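Local coordinates for Mgp-operon protein 3 (Mycoplasma pneumoniae, PDB 6RJ1), which probably takes part, as the surface protein P40/P90, in attaching the bacterium to sugars on host cells, at residues A[212-218]-A[604-609]; A[508-512]-A[577-581]; A[600-605]-A[634-639]. All coordinates share one frame; numbering follows the deposited sequence.

Contact 1: A[212-218]-A[604-609]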
loop_
_atom_site.group_PDB
_atom_site.type_symbol
_atom_site.label_atom_id
_atom_site.label_comp_id
_atom_site.label_asym_id
_atom_site.label_seq_id
_atom_site.Cartn_x
_atom_site.Cartn_y
_atom_site.Cartn_z
ATOM N N ASN A 212 19.654 -2.891 27.942
ATOM C CA ASN A 212 19.605 -2.559 26.516
ATOM C C ASN A 212 21.039 -2.503 26.003
ATOM O O ASN A 212 21.830 -1.697 26.501
ATOM C CB ASN A 212 18.873 -1.249 26.256
ATOM C CG ASN A 212 18.537 -1.013 24.805
ATOM O OD1 ASN A 212 19.413 -0.844 23.950
ATOM N ND2 ASN A 212 17.257 -0.979 24.496
ATOM N N PRO A 213 21.413 -3.398 25.055
ATOM C CA PRO A 213 22.802 -3.424 24.577
ATOM C C PRO A 213 23.105 -2.511 23.379
ATOM O O PRO A 213 24.215 -2.570 22.851
ATOM C CB PRO A 213 22.980 -4.894 24.203
ATOM C CG PRO A 213 21.647 -5.291 23.694
ATOM C CD PRO A 213 20.610 -4.444 24.383
ATOM N N GLY A 214 22.135 -1.698 22.951
ATOM C CA GLY A 214 22.304 -0.840 21.786
ATOM C C GLY A 214 22.289 0.650 22.043
ATOM O O GLY A 214 21.348 1.320 21.607
ATOM N N PRO A 215 23.345 1.231 22.674
ATOM C CA PRO A 215 23.352 2.692 22.883
ATOM C C PRO A 215 23.436 3.477 21.572
ATOM O O PRO A 215 22.951 4.605 21.500
ATOM C CB PRO A 215 24.602 2.918 23.743
ATOM C CG PRO A 215 25.477 1.768 23.469
ATOM C CD PRO A 215 24.568 0.610 23.232
ATOM N N LYS A 216 24.041 2.859 20.541
ATOM C CA LYS A 216 24.254 3.446 19.221
ATOM C C LYS A 216 23.097 3.206 18.249
ATOM O O LYS A 216 23.191 3.629 17.094
ATOM C CB LYS A 216 25.605 2.990 18.616
ATOM C CG LYS A 216 26.835 3.310 19.469
ATOM C CD LYS A 216 27.029 4.798 19.792
ATOM C CE LYS A 216 28.158 4.983 20.784
ATOM N NZ LYS A 216 28.286 6.398 21.217
ATOM N N ALA A 217 22.001 2.570 18.711
ATOM C CA ALA A 217 20.816 2.312 17.887
ATOM C C ALA A 217 20.165 3.628 17.440
ATOM O O ALA A 217 19.888 4.502 18.265
ATOM C CB ALA A 217 19.818 1.450 18.641
ATOM N N VAL A 218 19.999 3.786 16.118
ATOM C CA VAL A 218 19.468 4.992 15.479
ATOM C C VAL A 218 17.977 5.169 15.780
ATOM O O VAL A 218 17.188 4.240 15.617
ATOM C CB VAL A 218 19.808 5.038 13.962
ATOM C CG1 VAL A 218 19.240 6.284 13.307
ATOM C CG2 VAL A 218 21.322 4.966 13.735
ATOM N N PRO A 604 14.384 2.021 20.049
ATOM C CA PRO A 604 15.482 1.356 19.315
ATOM C C PRO A 604 16.284 0.314 20.111
ATOM O O PRO A 604 16.297 0.338 21.343
ATOM C CB PRO A 604 16.367 2.522 18.851
ATOM C CG PRO A 604 15.556 3.742 19.022
ATOM C CD PRO A 604 14.605 3.476 20.141
ATOM N N ILE A 605 16.939 -0.617 19.389
ATOM C CA ILE A 605 17.775 -1.691 19.943
ATOM C C ILE A 605 18.781 -2.205 18.904
ATOM O O ILE A 605 19.937 -2.455 19.236
ATOM C CB ILE A 605 16.939 -2.849 20.602
ATOM C CG1 ILE A 605 17.822 -3.742 21.522
ATOM C CG2 ILE A 605 16.143 -3.681 19.571
ATOM C CD1 ILE A 605 17.114 -4.401 22.660
ATOM N N ASN A 606 18.329 -2.372 17.659
ATOM C CA ASN A 606 19.121 -2.906 16.560
ATOM C C ASN A 606 20.096 -1.902 15.972
ATOM O O ASN A 606 19.850 -0.695 15.952
ATOM C CB ASN A 606 18.214 -3.514 15.477
ATOM C CG ASN A 606 17.378 -4.673 15.971
ATOM O OD1 ASN A 606 17.725 -5.373 16.927
ATOM N ND2 ASN A 606 16.251 -4.903 15.336
ATOM N N GLY A 607 21.203 -2.447 15.506
ATOM C CA GLY A 607 22.317 -1.740 14.898
ATOM C C GLY A 607 23.449 -2.719 14.690
ATOM O O GLY A 607 23.258 -3.918 14.902
ATOM N N LEU A 608 24.634 -2.224 14.299
ATOM C CA LEU A 608 25.782 -3.095 14.078
ATOM C C LEU A 608 26.375 -3.606 15.391
ATOM O O LEU A 608 26.823 -2.817 16.219
ATOM C CB LEU A 608 26.850 -2.422 13.193
ATOM C CG LEU A 608 28.008 -3.327 12.726
ATOM C CD1 LEU A 608 27.686 -4.012 11.416
ATOM C CD2 LEU A 608 29.285 -2.541 12.591
ATOM N N PHE A 609 26.348 -4.939 15.571
ATOM C CA PHE A 609 26.921 -5.645 16.718
ATOM C C PHE A 609 28.079 -6.500 16.202
ATOM O O PHE A 609 27.862 -7.404 15.389
ATOM C CB PHE A 609 25.860 -6.500 17.438
ATOM C CG PHE A 609 24.842 -5.707 18.224
ATOM C CD1 PHE A 609 25.082 -5.351 19.547
ATOM C CD2 PHE A 609 23.627 -5.344 17.653
ATOM C CE1 PHE A 609 24.135 -4.631 20.277
ATOM C CE2 PHE A 609 22.684 -4.613 18.379
ATOM C CZ PHE A 609 22.940 -4.267 19.689
HETATM O O HOH W 1 17.060 1.133 14.970
#

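Contact 2: A[508-512]-A[577-581]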
loop_
_atom_site.group_PDB
_atom_site.type_symbol
_atom_site.label_atom_id
_atom_site.label_comp_id
_atom_site.label_asym_id
_atom_site.label_seq_id
_atom_site.Cartn_x
_atom_site.Cartn_y
_atom_site.Cartn_z
ATOM N N PHE A 508 3.642 -3.046 18.487
ATOM C CA PHE A 508 4.798 -2.681 17.670
ATOM C C PHE A 508 4.487 -1.543 16.699
ATOM O O PHE A 508 5.242 -0.577 16.646
ATOM C CB PHE A 508 5.329 -3.900 16.898
ATOM C CG PHE A 508 6.428 -4.638 17.620
ATOM C CD1 PHE A 508 7.731 -4.156 17.615
ATOM C CD2 PHE A 508 6.160 -5.814 18.312
ATOM C CE1 PHE A 508 8.745 -4.837 18.282
ATOM C CE2 PHE A 508 7.176 -6.484 19.003
ATOM C CZ PHE A 508 8.454 -5.978 19.001
ATOM N N VAL A 509 3.369 -1.647 15.966
ATOM C CA VAL A 509 2.941 -0.656 14.976
ATOM C C VAL A 509 2.542 0.639 15.674
ATOM O O VAL A 509 3.063 1.703 15.327
ATOM C CB VAL A 509 1.817 -1.202 14.046
ATOM C CG1 VAL A 509 1.332 -0.144 13.055
ATOM C CG2 VAL A 509 2.274 -2.462 13.309
ATOM N N GLU A 510 1.647 0.533 16.680
ATOM C CA GLU A 510 1.095 1.649 17.449
ATOM C C GLU A 510 2.117 2.413 18.273
ATOM O O GLU A 510 1.969 3.626 18.420
ATOM C CB GLU A 510 -0.071 1.190 18.330
ATOM C CG GLU A 510 -1.349 0.904 17.550
ATOM C CD GLU A 510 -2.569 0.529 18.376
ATOM O OE1 GLU A 510 -2.411 0.175 19.568
ATOM O OE2 GLU A 510 -3.689 0.587 17.821
ATOM N N ASN A 511 3.136 1.731 18.817
ATOM C CA ASN A 511 4.155 2.400 19.627
ATOM C C ASN A 511 5.044 3.302 18.791
ATOM O O ASN A 511 5.505 4.332 19.275
ATOM C CB ASN A 511 4.975 1.406 20.460
ATOM C CG ASN A 511 4.193 0.762 21.570
ATOM O OD1 ASN A 511 3.035 1.117 21.849
ATOM N ND2 ASN A 511 4.801 -0.222 22.222
ATOM N N GLN A 512 5.243 2.945 17.523
ATOM C CA GLN A 512 6.063 3.746 16.627
ATOM C C GLN A 512 5.274 4.915 16.016
ATOM O O GLN A 512 5.888 5.779 15.396
ATOM C CB GLN A 512 6.755 2.867 15.568
ATOM C CG GLN A 512 8.185 3.314 15.319
ATOM C CD GLN A 512 9.046 2.281 14.651
ATOM O OE1 GLN A 512 9.586 2.516 13.569
ATOM N NE2 GLN A 512 9.231 1.134 15.298
ATOM N N LEU A 577 11.054 9.929 14.024
ATOM C CA LEU A 577 11.390 8.960 15.057
ATOM C C LEU A 577 10.860 7.588 14.683
ATOM O O LEU A 577 9.663 7.313 14.801
ATOM C CB LEU A 577 10.906 9.430 16.437
ATOM C CG LEU A 577 11.389 10.811 16.870
ATOM C CD1 LEU A 577 10.444 11.427 17.842
ATOM C CD2 LEU A 577 12.776 10.753 17.432
ATOM N N ALA A 578 11.772 6.747 14.163
ATOM C CA ALA A 578 11.507 5.398 13.669
ATOM C C ALA A 578 12.705 4.510 13.945
ATOM O O ALA A 578 13.839 4.984 13.930
ATOM C CB ALA A 578 11.246 5.446 12.172
ATOM N N TRP A 579 12.469 3.218 14.183
ATOM C CA TRP A 579 13.551 2.276 14.460
ATOM C C TRP A 579 13.201 0.864 14.003
ATOM O O TRP A 579 12.015 0.529 13.864
ATOM C CB TRP A 579 13.913 2.287 15.958
ATOM C CG TRP A 579 12.751 1.953 16.843
ATOM C CD1 TRP A 579 12.324 0.708 17.201
ATOM C CD2 TRP A 579 11.808 2.880 17.401
ATOM N NE1 TRP A 579 11.170 0.800 17.938
ATOM C CE2 TRP A 579 10.830 2.123 18.079
ATOM C CE3 TRP A 579 11.686 4.282 17.382
ATOM C CZ2 TRP A 579 9.769 2.722 18.770
ATOM C CZ3 TRP A 579 10.610 4.869 18.028
ATOM C CH2 TRP A 579 9.686 4.097 18.739
ATOM N N SER A 580 14.238 0.033 13.802
ATOM C CA SER A 580 14.133 -1.368 13.407
ATOM C C SER A 580 13.467 -2.181 14.531
ATOM O O SER A 580 13.867 -2.067 15.702
ATOM C CB SER A 580 15.524 -1.926 13.116
ATOM O OG SER A 580 15.513 -3.339 12.995
ATOM N N THR A 581 12.451 -2.987 14.171
ATOM C CA THR A 581 11.720 -3.824 15.128
ATOM C C THR A 581 11.955 -5.315 14.894
ATOM O O THR A 581 11.116 -6.134 15.270
ATOM C CB THR A 581 10.238 -3.487 15.127
ATOM O OG1 THR A 581 9.704 -3.719 13.825
ATOM C CG2 THR A 581 9.958 -2.083 15.607
HETATM O O HOH W 2 7.474 7.795 16.267
#

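Contact 3: A[600-605]-A[634-639]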
loop_
_atom_site.group_PDB
_atom_site.type_symbol
_atom_site.label_atom_id
_atom_site.label_comp_id
_atom_site.label_asym_id
_atom_site.label_seq_id
_atom_site.Cartn_x
_atom_site.Cartn_y
_atom_site.Cartn_z
ATOM N N GLY A 600 12.829 -4.050 20.156
ATOM C CA GLY A 600 12.360 -2.817 19.532
ATOM C C GLY A 600 10.909 -2.457 19.768
ATOM O O GLY A 600 10.385 -1.588 19.073
ATOM N N LEU A 601 10.250 -3.101 20.756
ATOM C CA LEU A 601 8.842 -2.882 21.084
ATOM C C LEU A 601 8.503 -1.435 21.395
ATOM O O LEU A 601 7.555 -0.891 20.816
ATOM C CB LEU A 601 8.376 -3.818 22.224
ATOM C CG LEU A 601 6.898 -3.747 22.663
ATOM C CD1 LEU A 601 5.940 -4.033 21.504
ATOM C CD2 LEU A 601 6.625 -4.695 23.822
ATOM N N ASN A 602 9.276 -0.816 22.302
ATOM C CA ASN A 602 9.030 0.553 22.736
ATOM C C ASN A 602 10.016 1.586 22.184
ATOM O O ASN A 602 9.709 2.772 22.209
ATOM C CB ASN A 602 8.978 0.611 24.259
ATOM C CG ASN A 602 7.981 -0.336 24.875
ATOM O OD1 ASN A 602 6.755 -0.237 24.662
ATOM N ND2 ASN A 602 8.493 -1.271 25.663
ATOM N N GLY A 603 11.174 1.140 21.704
ATOM C CA GLY A 603 12.205 2.030 21.185
ATOM C C GLY A 603 13.327 1.301 20.485
ATOM O O GLY A 603 13.263 0.077 20.336
ATOM N N PRO A 604 14.384 2.021 20.049
ATOM C CA PRO A 604 15.482 1.356 19.315
ATOM C C PRO A 604 16.284 0.314 20.111
ATOM O O PRO A 604 16.297 0.338 21.343
ATOM C CB PRO A 604 16.367 2.522 18.851
ATOM C CG PRO A 604 15.556 3.742 19.022
ATOM C CD PRO A 604 14.605 3.476 20.141
ATOM N N ILE A 605 16.939 -0.617 19.389
ATOM C CA ILE A 605 17.775 -1.691 19.943
ATOM C C ILE A 605 18.781 -2.205 18.904
ATOM O O ILE A 605 19.937 -2.455 19.236
ATOM C CB ILE A 605 16.939 -2.849 20.602
ATOM C CG1 ILE A 605 17.822 -3.742 21.522
ATOM C CG2 ILE A 605 16.143 -3.681 19.571
ATOM C CD1 ILE A 605 17.114 -4.401 22.660
ATOM N N VAL A 634 15.117 -7.175 28.811
ATOM C CA VAL A 634 15.901 -6.271 27.965
ATOM C C VAL A 634 14.924 -5.168 27.586
ATOM O O VAL A 634 14.067 -5.349 26.715
ATOM C CB VAL A 634 16.583 -6.927 26.731
ATOM C CG1 VAL A 634 17.417 -5.905 25.967
ATOM C CG2 VAL A 634 17.452 -8.108 27.141
ATOM N N GLN A 635 15.012 -4.055 28.309
ATOM C CA GLN A 635 14.123 -2.913 28.166
ATOM C C GLN A 635 14.424 -2.026 26.989
ATOM O O GLN A 635 15.572 -1.841 26.590
ATOM C CB GLN A 635 14.082 -2.090 29.454
ATOM C CG GLN A 635 13.197 -2.693 30.527
ATOM C CD GLN A 635 13.188 -1.885 31.794
ATOM O OE1 GLN A 635 13.913 -0.894 31.952
ATOM N NE2 GLN A 635 12.358 -2.307 32.736
ATOM N N THR A 636 13.362 -1.414 26.504
ATOM C CA THR A 636 13.323 -0.529 25.356
ATOM C C THR A 636 12.362 0.621 25.711
ATOM O O THR A 636 11.427 0.407 26.484
ATOM C CB THR A 636 13.039 -1.388 24.081
ATOM O OG1 THR A 636 13.022 -0.575 22.926
ATOM C CG2 THR A 636 11.758 -2.258 24.170
ATOM N N THR A 637 12.654 1.854 25.273
ATOM C CA THR A 637 11.803 3.016 25.583
ATOM C C THR A 637 11.798 3.983 24.400
ATOM O O THR A 637 12.741 3.972 23.619
ATOM C CB THR A 637 12.167 3.659 26.962
ATOM O OG1 THR A 637 11.052 4.395 27.470
ATOM C CG2 THR A 637 13.402 4.559 26.913
ATOM N N TYR A 638 10.749 4.807 24.276
ATOM C CA TYR A 638 10.603 5.794 23.198
ATOM C C TYR A 638 11.743 6.848 23.221
ATOM O O TYR A 638 12.113 7.298 24.303
ATOM C CB TYR A 638 9.208 6.476 23.260
ATOM C CG TYR A 638 8.848 7.228 21.998
ATOM C CD1 TYR A 638 8.243 6.582 20.928
ATOM C CD2 TYR A 638 9.170 8.571 21.849
ATOM C CE1 TYR A 638 7.972 7.254 19.734
ATOM C CE2 TYR A 638 8.926 9.247 20.652
ATOM C CZ TYR A 638 8.311 8.590 19.606
ATOM O OH TYR A 638 8.035 9.270 18.448
ATOM N N PRO A 639 12.281 7.260 22.040
ATOM C CA PRO A 639 13.387 8.246 22.023
ATOM C C PRO A 639 13.029 9.696 22.391
ATOM O O PRO A 639 13.120 10.600 21.554
ATOM C CB PRO A 639 13.914 8.146 20.588
ATOM C CG PRO A 639 12.739 7.715 19.790
ATOM C CD PRO A 639 11.989 6.768 20.679
HETATM O O HOH W 3 14.962 1.558 23.343
#

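Contact 1: A[212-218]-A[604-609]
P213 and A217 on one loop meet P604, I605 and F609 on another, and the contact illustrates how two chain segments without regular structure can pack together. Apolar contact does most of the joining. The methyl group of A217 points at the other loop, its CB 3.6 Å from P604 CB and close also to the backbone of I605 and N606. Further along, I605 CD1 comes to 3.9 Å from P213 CD; with CG1 anti to the backbone N (chi1 -164°), the isoleucine reaches toward N212 and P213. F609 presents a ring edge, and P213 O lies near the plane of that ring, 3.3 Å from F609 CE1. Between these points G214 lets the backbones draw together, its CA being 5.0 Å from I605 CA.

No direct hydrogen bond crosses the contact. N212 OD1 accepts from G214 N at 3.0 Å (154° at the hydrogen) in an Asx turn, which leads into the type I turn from G214 to A217. N212 ND2 bonds to Q635 O. A water donates to V218 O at 3.2 Å and, weakly, to N606 O.

Helix 187-192 flanks the turn, with Q187 bonding to G214 O and D188 forming a salt bridge with K216; beyond V218 the chain enters strand 220-222, while F609 pairs with A616 of strand 614-616.

Contact 2: A[508-512]-A[577-581]
L577 and Q512 turn their carbonyl oxygens toward a common water, which donates to L577 O and to Q512 O at 2.7 Å each. The two oxygens, both acceptors, are thus joined through an intermediary that supplies the protons. At A578 the contact becomes direct: its CB lies 3.6 Å from Q512 OE1, beside the point where the side-chain amide turns to the backbone of the next residue.

W579 is the heart of the arrangement. Its backbone N donates to Q512 OE1 at 3.0 Å, a fairly straight bond (162° at the hydrogen), although the donor stands well above the amide's carbonyl plane. Q512 NE2 returns a weak bond to W579 O, so the amide spans both backbone polar groups of W579. Because W579 CG is tucked between its own backbone N and carbonyl carbon (chi1 58°), the indole swings round to meet the same glutamine. Q512 CG makes a CH-pi contact 3.8 Å from the centroid of the six-membered ring and 9° off its normal, and NE2 hovers 3.3 Å above the indole plane, toward the rim. The indole NE1 is not bonded to this amide; it donates to G600 O. OE1 has a second donor in N660 ND2, which fixes the amide further.

T581 ends the walk with its CB 3.6 Å from F508 CD1, approaching the phenyl ring obliquely, while its hydroxyl bonds to T690. The ring of F508 also engages R689 in a cation-pi contact.

The junction sets the end of helix 503-511 against the chain leaving strand 575-577, with V560 of strand 549-563 touching both Q512 and A578.

Contact 3: A[600-605]-A[634-639]
T636 OG1 is the polar hub between these two loops: G603 N donates to it in a weak, bent bond of 2.8 Å (117° at the hydrogen), and a water lies 2.9 Å from it. Both loops belong to the MgpC adhesin region, a family related to the beta-propellers, yet here neither segment is helix or strand, and the loops are joined by a threonine hydroxyl, a water and a weak asparagine bond. The hydroxyl reaches G603 because OG1 stands anti to its own backbone N (chi1 -179°). That same rotation presses the methyl CG2 against the backbone of L601 and N602, giving the threonine an apolar footing next to its polar one.

The water extends the network along both chains. It lies 2.7 Å from P604 O, to which it probably donates, and accepts from T637 N at 3.0 Å, so a carbonyl of one loop and an amide of the other share it. N602 contributes a weak bond from ND2 to T636 O at 3.5 Å, its side chain crossing that of T636 at about a right angle. Where G603 passes T637 the backbones come close enough for a CA-H...O contact, with G603 CA 3.2 Å from T637 O and 161° at the hydrogen.

Apolar groups border this polar centre. P604 and P639 touch through their CD atoms, and both residues touch W579; L601 turns to helix 503-511, resting on K504, Q507 and F508. Near the start of 634-639, the side chains of V634 and I605 cross almost perpendicularly, with V634 CG1 3.6 Å from I605 CD1.

All three contacts are buried, but contact 2 lies nearest the chain's centre, about 18 Å between centres, against about 26 Å for contact 3 and 29 Å for contact 1. Contacts 1 and 3 share P604 and I605 and join loop to loop; contact 2 brings in a helix end beside the branched sheet. Their chemistry differs accordingly: the first relies on apolar contact and bonds within its own turn, the second on an amide and an indole, the third on a hydroxyl and water. Segment 600-605 links them, receiving N511 and W579 from contact 2, while N606 of contact 1 bonds to S580 of contact 2.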